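Local coordinates for protein ferritin (Mycoplasma penetrans, PDB 7DIE) that binds Fe(III) ions and, as a ferritin that assembles into a 24-subunit particle, probably oxidises and stores iron, at residues 23-27 and 56-61; 109-113 and 128-132. One frame throughout, in Å; residues are numbered along the deposited sequence. Where two conformers were deposited one is given.

Interaction 1 of 2, residues 23-27 and 56-61; sequences ELCAA and KQSAHM. With FE (Fe (III) ion), chain G.
This buried, antiparallel helix-helix contact lies in the four-helix bundle of the ferritin fold, where helix 10-39 meets helix 43-70 beside an iron site. The short segment axes run at 167° and approach to 9.9 Å, with Ala27 opposite Lys56 (CA to CA 5.8 Å). Residues 23-27 form a regular helical turn, whereas 56-61 widens into a pi-type turn: Met61 N donates to Lys56 O at 2.9 Å, and the bond from His60 N to the same oxygen is weak at 3.2 Å. The polar focus is Glu23 (chi1 and chi2 both m), whose carboxylate receives two donors from the facing helix. Lys56, with an m, m, t, t chain, brings NZ to 3.0 Å from Glu23 OE1 in a salt bridge and also pairs with Glu102; His19 is a further partner of Glu23. Alongside these charges, Ala27 CB rests 3.9 Å from the aliphatic start of the Lys56 chain at CB, and Leu24 CD1 packs 3.8 Å from Met61 CE. His60 (chi1 m) forms a His-carboxylate hydrogen bond with Glu23: ND1 donates to Glu23 OE2 at 2.9 Å, near the ring plane, while NE2 faces the metal. Asp55, Asp134 and Asp138 share that Fe(III) ion, and His60 NE2 binds it at 2.3 Å, with water 1 at 2.4 Å from FE.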
ATOM      1  N   GLU A  23     -39.689 -18.069 -25.053  1.00 26.51           N
ATOM      2  CA  GLU A  23     -38.781 -17.006 -24.591  1.00 24.55           C
ATOM      3  C   GLU A  23     -38.090 -16.316 -25.764  1.00 27.01           C
ATOM      4  O   GLU A  23     -37.870 -15.095 -25.741  1.00 27.38           O
ATOM      5  CB  GLU A  23     -37.730 -17.577 -23.634  1.00 25.36           C
ATOM      6  CG  GLU A  23     -38.308 -18.279 -22.391  1.00 25.05           C
ATOM      7  CD  GLU A  23     -38.551 -17.320 -21.231  1.00 28.04           C
ATOM      8  OE1 GLU A  23     -38.618 -16.086 -21.461  1.00 26.57           O
ATOM      9  OE2 GLU A  23     -38.670 -17.807 -20.085  1.00 27.83           O
ATOM     10  N   LEU A  24     -37.714 -17.085 -26.788  1.00 25.20           N
ATOM     11  CA  LEU A  24     -37.110 -16.497 -27.981  1.00 24.88           C
ATOM     12  C   LEU A  24     -38.129 -15.680 -28.761  1.00 28.88           C
ATOM     13  O   LEU A  24     -37.790 -14.654 -29.358  1.00 26.53           O
ATOM     14  CB  LEU A  24     -36.516 -17.605 -28.866  1.00 24.81           C
ATOM     15  CG  LEU A  24     -35.935 -17.193 -30.224  1.00 26.69           C
ATOM     16  CD1 LEU A  24     -34.865 -16.106 -30.052  1.00 27.76           C
ATOM     17  CD2 LEU A  24     -35.367 -18.438 -30.957  1.00 26.22           C
ATOM     18  N   CYS A  25     -39.387 -16.121 -28.779  1.00 28.15           N
ATOM     19  CA  CYS A  25     -40.402 -15.316 -29.443  1.00 29.24           C
ATOM     20  C   CYS A  25     -40.499 -13.953 -28.771  1.00 26.47           C
ATOM     21  O   CYS A  25     -40.559 -12.913 -29.446  1.00 27.06           O
ATOM     22  CB  CYS A  25     -41.748 -16.055 -29.419  1.00 30.14           C
ATOM     23  SG  CYS A  25     -43.076 -15.178 -30.273  1.00 30.26           S
ATOM     24  N   ALA A  26     -40.435 -13.938 -27.436  1.00 25.12           N
ATOM     25  CA  ALA A  26     -40.445 -12.689 -26.683  1.00 27.24           C
ATOM     26  C   ALA A  26     -39.226 -11.845 -27.015  1.00 28.60           C
ATOM     27  O   ALA A  26     -39.347 -10.644 -27.269  1.00 29.14           O
ATOM     28  CB  ALA A  26     -40.504 -12.979 -25.179  1.00 27.69           C
ATOM     29  N   ALA A  27     -38.039 -12.463 -27.018  1.00 26.69           N
ATOM     30  CA  ALA A  27     -36.819 -11.736 -27.380  1.00 27.60           C
ATOM     31  C   ALA A  27     -36.949 -11.122 -28.763  1.00 28.60           C
ATOM     32  O   ALA A  27     -36.666  -9.931 -28.957  1.00 26.95           O
ATOM     33  CB  ALA A  27     -35.603 -12.672 -27.335  1.00 28.19           C
ATOM     34  N   LYS A  56     -33.670 -12.060 -21.996  1.00 25.40           N
ATOM     35  CA  LYS A  56     -34.228 -13.346 -22.423  1.00 26.36           C
ATOM     36  C   LYS A  56     -33.130 -14.245 -22.981  1.00 26.28           C
ATOM     37  O   LYS A  56     -33.097 -15.447 -22.700  1.00 25.02           O
ATOM     38  CB  LYS A  56     -35.327 -13.151 -23.475  1.00 29.92           C
ATOM     39  CG  LYS A  56     -36.595 -12.451 -22.963  1.00 25.95           C
ATOM     40  CD  LYS A  56     -37.184 -13.171 -21.743  1.00 27.16           C
ATOM     41  CE  LYS A  56     -38.570 -12.611 -21.349  1.00 29.30           C
ATOM     42  NZ  LYS A  56     -39.167 -13.390 -20.199  1.00 29.32           N
ATOM     43  N   GLN A  57     -32.208 -13.678 -23.764  1.00 23.61           N
ATOM     44  CA  GLN A  57     -31.115 -14.490 -24.306  1.00 26.82           C
ATOM     45  C   GLN A  57     -30.183 -14.969 -23.201  1.00 29.99           C
ATOM     46  O   GLN A  57     -29.868 -16.159 -23.104  1.00 27.50           O
ATOM     47  CB  GLN A  57     -30.311 -13.695 -25.330  1.00 26.09           C
ATOM     48  CG  GLN A  57     -31.079 -13.193 -26.548  1.00 28.68           C
ATOM     49  CD  GLN A  57     -30.254 -12.185 -27.328  1.00 28.63           C
ATOM     50  OE1 GLN A  57     -29.502 -11.415 -26.738  1.00 28.74           O
ATOM     51  NE2 GLN A  57     -30.364 -12.207 -28.651  1.00 32.16           N
ATOM     52  N   SER A  58     -29.692 -14.044 -22.382  1.00 29.13           N
ATOM     53  CA  SER A  58     -28.578 -14.367 -21.505  1.00 30.48           C
ATOM     54  C   SER A  58     -29.007 -15.088 -20.241  1.00 30.30           C
ATOM     55  O   SER A  58     -28.188 -15.785 -19.624  1.00 29.49           O
ATOM     56  CB  SER A  58     -27.827 -13.081 -21.138  1.00 30.15           C
ATOM     57  OG  SER A  58     -28.638 -12.287 -20.291  1.00 33.12           O
ATOM     58  N   ALA A  59     -30.258 -14.939 -19.826  1.00 26.96           N
ATOM     59  CA  ALA A  59     -30.703 -15.538 -18.575  1.00 24.20           C
ATOM     60  C   ALA A  59     -31.725 -16.651 -18.767  1.00 30.20           C
ATOM     61  O   ALA A  59     -31.680 -17.639 -18.041  1.00 27.57           O
ATOM     62  CB  ALA A  59     -31.298 -14.467 -17.655  1.00 24.04           C
ATOM     63  N   HIS A  60     -32.634 -16.530 -19.739  1.00 25.14           N
ATOM     64  CA  HIS A  60     -33.696 -17.532 -19.895  1.00 24.63           C
ATOM     65  C   HIS A  60     -33.289 -18.623 -20.876  1.00 26.49           C
ATOM     66  O   HIS A  60     -33.168 -19.792 -20.499  1.00 26.50           O
ATOM     67  CB  HIS A  60     -34.989 -16.858 -20.359  1.00 22.87           C
ATOM     68  CG  HIS A  60     -35.547 -15.892 -19.360  1.00 26.41           C
ATOM     69  ND1 HIS A  60     -36.750 -16.096 -18.719  1.00 29.39           N
ATOM     70  CD2 HIS A  60     -35.053 -14.728 -18.874  1.00 29.49           C
ATOM     71  CE1 HIS A  60     -36.984 -15.088 -17.894  1.00 29.12           C
ATOM     72  NE2 HIS A  60     -35.964 -14.250 -17.958  1.00 30.68           N
ATOM     73  N   MET A  61     -33.056 -18.244 -22.134  1.00 25.27           N
ATOM     74  CA  MET A  61     -32.679 -19.225 -23.150  1.00 24.63           C
ATOM     75  C   MET A  61     -31.406 -19.969 -22.755  1.00 25.44           C
ATOM     76  O   MET A  61     -31.285 -21.170 -22.997  1.00 27.12           O
ATOM     77  CB  MET A  61     -32.513 -18.518 -24.495  1.00 25.81           C
ATOM     78  CG  MET A  61     -33.822 -17.965 -25.027  1.00 27.02           C
ATOM     79  SD  MET A  61     -33.684 -16.543 -26.132  1.00 30.08           S
ATOM     80  CE  MET A  61     -32.503 -17.165 -27.285  1.00 25.61           C
TER
HETATM   81 FE    FE G 201     -35.855 -12.188 -16.848  0.68 36.02          FE
HETATM   82  O   HOH W   1     -33.711 -12.490 -15.852  1.00 40.83           O

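Interaction 2 of 2, residues 109-113 and 128-132; sequences VKNVT and MQWFV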
ATOM      1  N   VAL A 109     -44.390 -20.752 -18.757  1.00 25.30           N
ATOM      2  CA  VAL A 109     -43.694 -21.226 -17.558  1.00 23.19           C
ATOM      3  C   VAL A 109     -44.627 -22.068 -16.691  1.00 24.42           C
ATOM      4  O   VAL A 109     -44.279 -23.172 -16.254  1.00 27.36           O
ATOM      5  CB  VAL A 109     -43.125 -20.040 -16.753  1.00 23.35           C
ATOM      6  CG1 VAL A 109     -42.626 -20.522 -15.381  1.00 24.40           C
ATOM      7  CG2 VAL A 109     -41.996 -19.359 -17.533  1.00 25.39           C
ATOM      8  N   LYS A 110     -45.816 -21.543 -16.407  1.00 26.34           N
ATOM      9  CA  LYS A 110     -46.737 -22.256 -15.529  1.00 26.51           C
ATOM     10  C   LYS A 110     -47.106 -23.618 -16.107  1.00 33.03           C
ATOM     11  O   LYS A 110     -47.203 -24.608 -15.369  1.00 30.41           O
ATOM     12  CB  LYS A 110     -47.989 -21.409 -15.290  1.00 30.12           C
ATOM     13  CG  LYS A 110     -48.982 -21.977 -14.271  1.00 37.36           C
ATOM     14  CD  LYS A 110     -50.144 -20.993 -14.076  1.00 46.20           C
ATOM     15  CE  LYS A 110     -51.051 -21.357 -12.916  1.00 58.51           C
ATOM     16  NZ  LYS A 110     -51.600 -22.726 -13.046  1.00 50.02           N
ATOM     17  N   ASN A 111     -47.313 -23.691 -17.431  0.51 32.27           N
ATOM     18  CA  ASN A 111     -47.701 -24.957 -18.055  0.51 29.00           C
ATOM     19  C   ASN A 111     -46.598 -25.996 -17.925  0.51 28.89           C
ATOM     20  O   ASN A 111     -46.848 -27.136 -17.517  0.51 27.83           O
ATOM     21  CB  ASN A 111     -48.052 -24.750 -19.530  0.51 29.80           C
ATOM     22  CG  ASN A 111     -48.673 -25.991 -20.161  0.51 33.54           C
ATOM     23  OD1 ASN A 111     -49.647 -26.538 -19.640  0.51 33.55           O
ATOM     24  ND2 ASN A 111     -48.105 -26.447 -21.274  0.51 32.85           N
ATOM     25  N   VAL A 112     -45.366 -25.624 -18.281  1.00 28.16           N
ATOM     26  CA  VAL A 112     -44.257 -26.571 -18.172  1.00 28.03           C
ATOM     27  C   VAL A 112     -44.052 -26.975 -16.722  1.00 26.46           C
ATOM     28  O   VAL A 112     -43.773 -28.141 -16.415  1.00 30.40           O
ATOM     29  CB  VAL A 112     -42.965 -25.976 -18.770  1.00 30.15           C
ATOM     30  CG1 VAL A 112     -41.840 -27.019 -18.684  1.00 29.47           C
ATOM     31  CG2 VAL A 112     -43.197 -25.542 -20.226  1.00 33.83           C
ATOM     32  N   THR A 113     -44.180 -26.019 -15.805  1.00 24.26           N
ATOM     33  CA  THR A 113     -44.008 -26.332 -14.396  1.00 23.14           C
ATOM     34  C   THR A 113     -45.053 -27.344 -13.944  1.00 29.57           C
ATOM     35  O   THR A 113     -44.725 -28.374 -13.346  1.00 26.01           O
ATOM     36  CB  THR A 113     -44.098 -25.045 -13.571  1.00 25.40           C
ATOM     37  OG1 THR A 113     -43.031 -24.166 -13.958  1.00 25.58           O
ATOM     38  CG2 THR A 113     -43.999 -25.354 -12.079  1.00 25.81           C
ATOM     39  N   MET A 128     -37.466 -25.393 -13.478  1.00 25.27           N
ATOM     40  CA  MET A 128     -38.457 -24.369 -13.783  1.00 26.94           C
ATOM     41  C   MET A 128     -38.670 -23.385 -12.647  1.00 24.90           C
ATOM     42  O   MET A 128     -39.242 -22.316 -12.890  1.00 25.25           O
ATOM     43  CB  MET A 128     -39.799 -25.021 -14.163  1.00 27.63           C
ATOM     44  CG  MET A 128     -39.743 -25.774 -15.511  1.00 25.58           C
ATOM     45  SD  MET A 128     -39.110 -24.782 -16.904  1.00 29.45           S
ATOM     46  CE  MET A 128     -40.317 -23.461 -17.017  1.00 25.59           C
ATOM     47  N   GLN A 129     -38.210 -23.690 -11.426  1.00 24.18           N
ATOM     48  CA  GLN A 129     -38.480 -22.789 -10.305  1.00 25.96           C
ATOM     49  C   GLN A 129     -37.852 -21.416 -10.519  1.00 27.95           C
ATOM     50  O   GLN A 129     -38.451 -20.394 -10.166  1.00 25.61           O
ATOM     51  CB  GLN A 129     -37.992 -23.406  -8.991  1.00 23.67           C
ATOM     52  CG  GLN A 129     -38.760 -24.684  -8.594  1.00 23.46           C
ATOM     53  CD  GLN A 129     -40.261 -24.507  -8.708  1.00 27.77           C
ATOM     54  OE1 GLN A 129     -40.853 -23.747  -7.956  1.00 28.21           O
ATOM     55  NE2 GLN A 129     -40.884 -25.205  -9.665  1.00 28.53           N
ATOM     56  N   TRP A 130     -36.653 -21.366 -11.105  1.00 24.92           N
ATOM     57  CA  TRP A 130     -36.053 -20.069 -11.421  1.00 27.03           C
ATOM     58  C   TRP A 130     -36.969 -19.252 -12.323  1.00 29.41           C
ATOM     59  O   TRP A 130     -37.082 -18.030 -12.176  1.00 24.34           O
ATOM     60  CB  TRP A 130     -34.685 -20.257 -12.097  1.00 26.40           C
ATOM     61  CG  TRP A 130     -34.002 -18.930 -12.401  1.00 30.26           C
ATOM     62  CD1 TRP A 130     -33.136 -18.251 -11.578  1.00 32.21           C
ATOM     63  CD2 TRP A 130     -34.165 -18.112 -13.570  1.00 28.99           C
ATOM     64  NE1 TRP A 130     -32.735 -17.079 -12.177  1.00 32.44           N
ATOM     65  CE2 TRP A 130     -33.362 -16.963 -13.392  1.00 28.56           C
ATOM     66  CE3 TRP A 130     -34.908 -18.237 -14.753  1.00 26.49           C
ATOM     67  CZ2 TRP A 130     -33.283 -15.947 -14.347  1.00 29.70           C
ATOM     68  CZ3 TRP A 130     -34.831 -17.221 -15.702  1.00 26.90           C
ATOM     69  CH2 TRP A 130     -34.023 -16.092 -15.490  1.00 29.13           C
ATOM     70  N   PHE A 131     -37.628 -19.919 -13.267  1.00 26.35           N
ATOM     71  CA  PHE A 131     -38.486 -19.253 -14.238  1.00 24.81           C
ATOM     72  C   PHE A 131     -39.804 -18.842 -13.623  1.00 24.96           C
ATOM     73  O   PHE A 131     -40.362 -17.807 -13.998  1.00 25.64           O
ATOM     74  CB  PHE A 131     -38.736 -20.187 -15.433  1.00 23.14           C
ATOM     75  CG  PHE A 131     -37.523 -20.427 -16.257  1.00 23.57           C
ATOM     76  CD1 PHE A 131     -36.614 -21.414 -15.905  1.00 24.28           C
ATOM     77  CD2 PHE A 131     -37.270 -19.645 -17.384  1.00 23.58           C
ATOM     78  CE1 PHE A 131     -35.474 -21.634 -16.668  1.00 24.65           C
ATOM     79  CE2 PHE A 131     -36.112 -19.867 -18.164  1.00 25.89           C
ATOM     80  CZ  PHE A 131     -35.221 -20.850 -17.802  1.00 23.20           C
ATOM     81  N   VAL A 132     -40.335 -19.662 -12.708  1.00 26.59           N
ATOM     82  CA  VAL A 132     -41.525 -19.260 -11.963  1.00 25.29           C
ATOM     83  C   VAL A 132     -41.272 -17.928 -11.267  1.00 28.59           C
ATOM     84  O   VAL A 132     -42.073 -16.994 -11.355  1.00 25.62           O
ATOM     85  CB  VAL A 132     -41.926 -20.336 -10.939  1.00 25.35           C
ATOM     86  CG1 VAL A 132     -43.027 -19.766 -10.012  1.00 24.16           C
ATOM     87  CG2 VAL A 132     -42.397 -21.627 -11.618  1.00 25.84           C
TER
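In the ferritin four-helix bundle, helices 91-118 and 122-150 form an antiparallel hairpin, and segments 109-113 and 128-132 pack near its turn. Their axes cross at -150° and come within 9.7 Å, so that Val109 faces Val132 and Thr113 faces Met128 (CA to CA 6.3 and 5.9 Å). Val109 is the main bump of its helix: CG1 dips into a hollow of the facing backbone, 3.6 Å from Val132 N and 3.7 Å from Phe131 C, with Phe131 CB and Val132 CG2 each 3.9 Å from it as walls. The reciprocal bump is Met128. Curled by three successive m rotamers, its chain folds across the surface of helix 91-118, with SD 4.0 Å from Val112 CG1 and CE 4.1 Å from Val109 CG1. Phe131 starts toward the partner helix, but its ring leads away, onto Glu23, Arg63 and Leu64 of the two other long helices. Toward the opposite end of the interface from Val109, Thr113 CG2 lies 3.9 Å from Gln129 NE2, an amide that hydrogen-bonds Phe125. Phe122 of a neighbouring subunit packs on both Thr113 and Val132. With its hydroxyl satisfied inside its own helix, where OG1 donates to Val109 O at 2.8 Å, Thr113 can meet apolar groups: the same OG1 sits 3.3 Å from Met128 CB and 3.5 Å from Val132 CG2.

Overall arrangement
The two contacts divide the ferritin bundle into its successive antiparallel pairs: interaction 1 joins helices 10-39 and 43-70, interaction 2 joins helices 91-118 and 122-150. They follow in series along the chain, the first closing before the second opens, yet their centres are only 14 Å apart because the pairs pack against each other. Residues of 128-132 bridge the gap. Phe131 CZ lies 3.6 Å from His60 O, its CD2 3.6 Å from Glu23 OE2, and the Trp130 ring meets His60 edge-to-face. The iron site likewise draws on both pairs, since Asp134 and Asp138 of helix 122-150 bind metal together with Asp55 and His60.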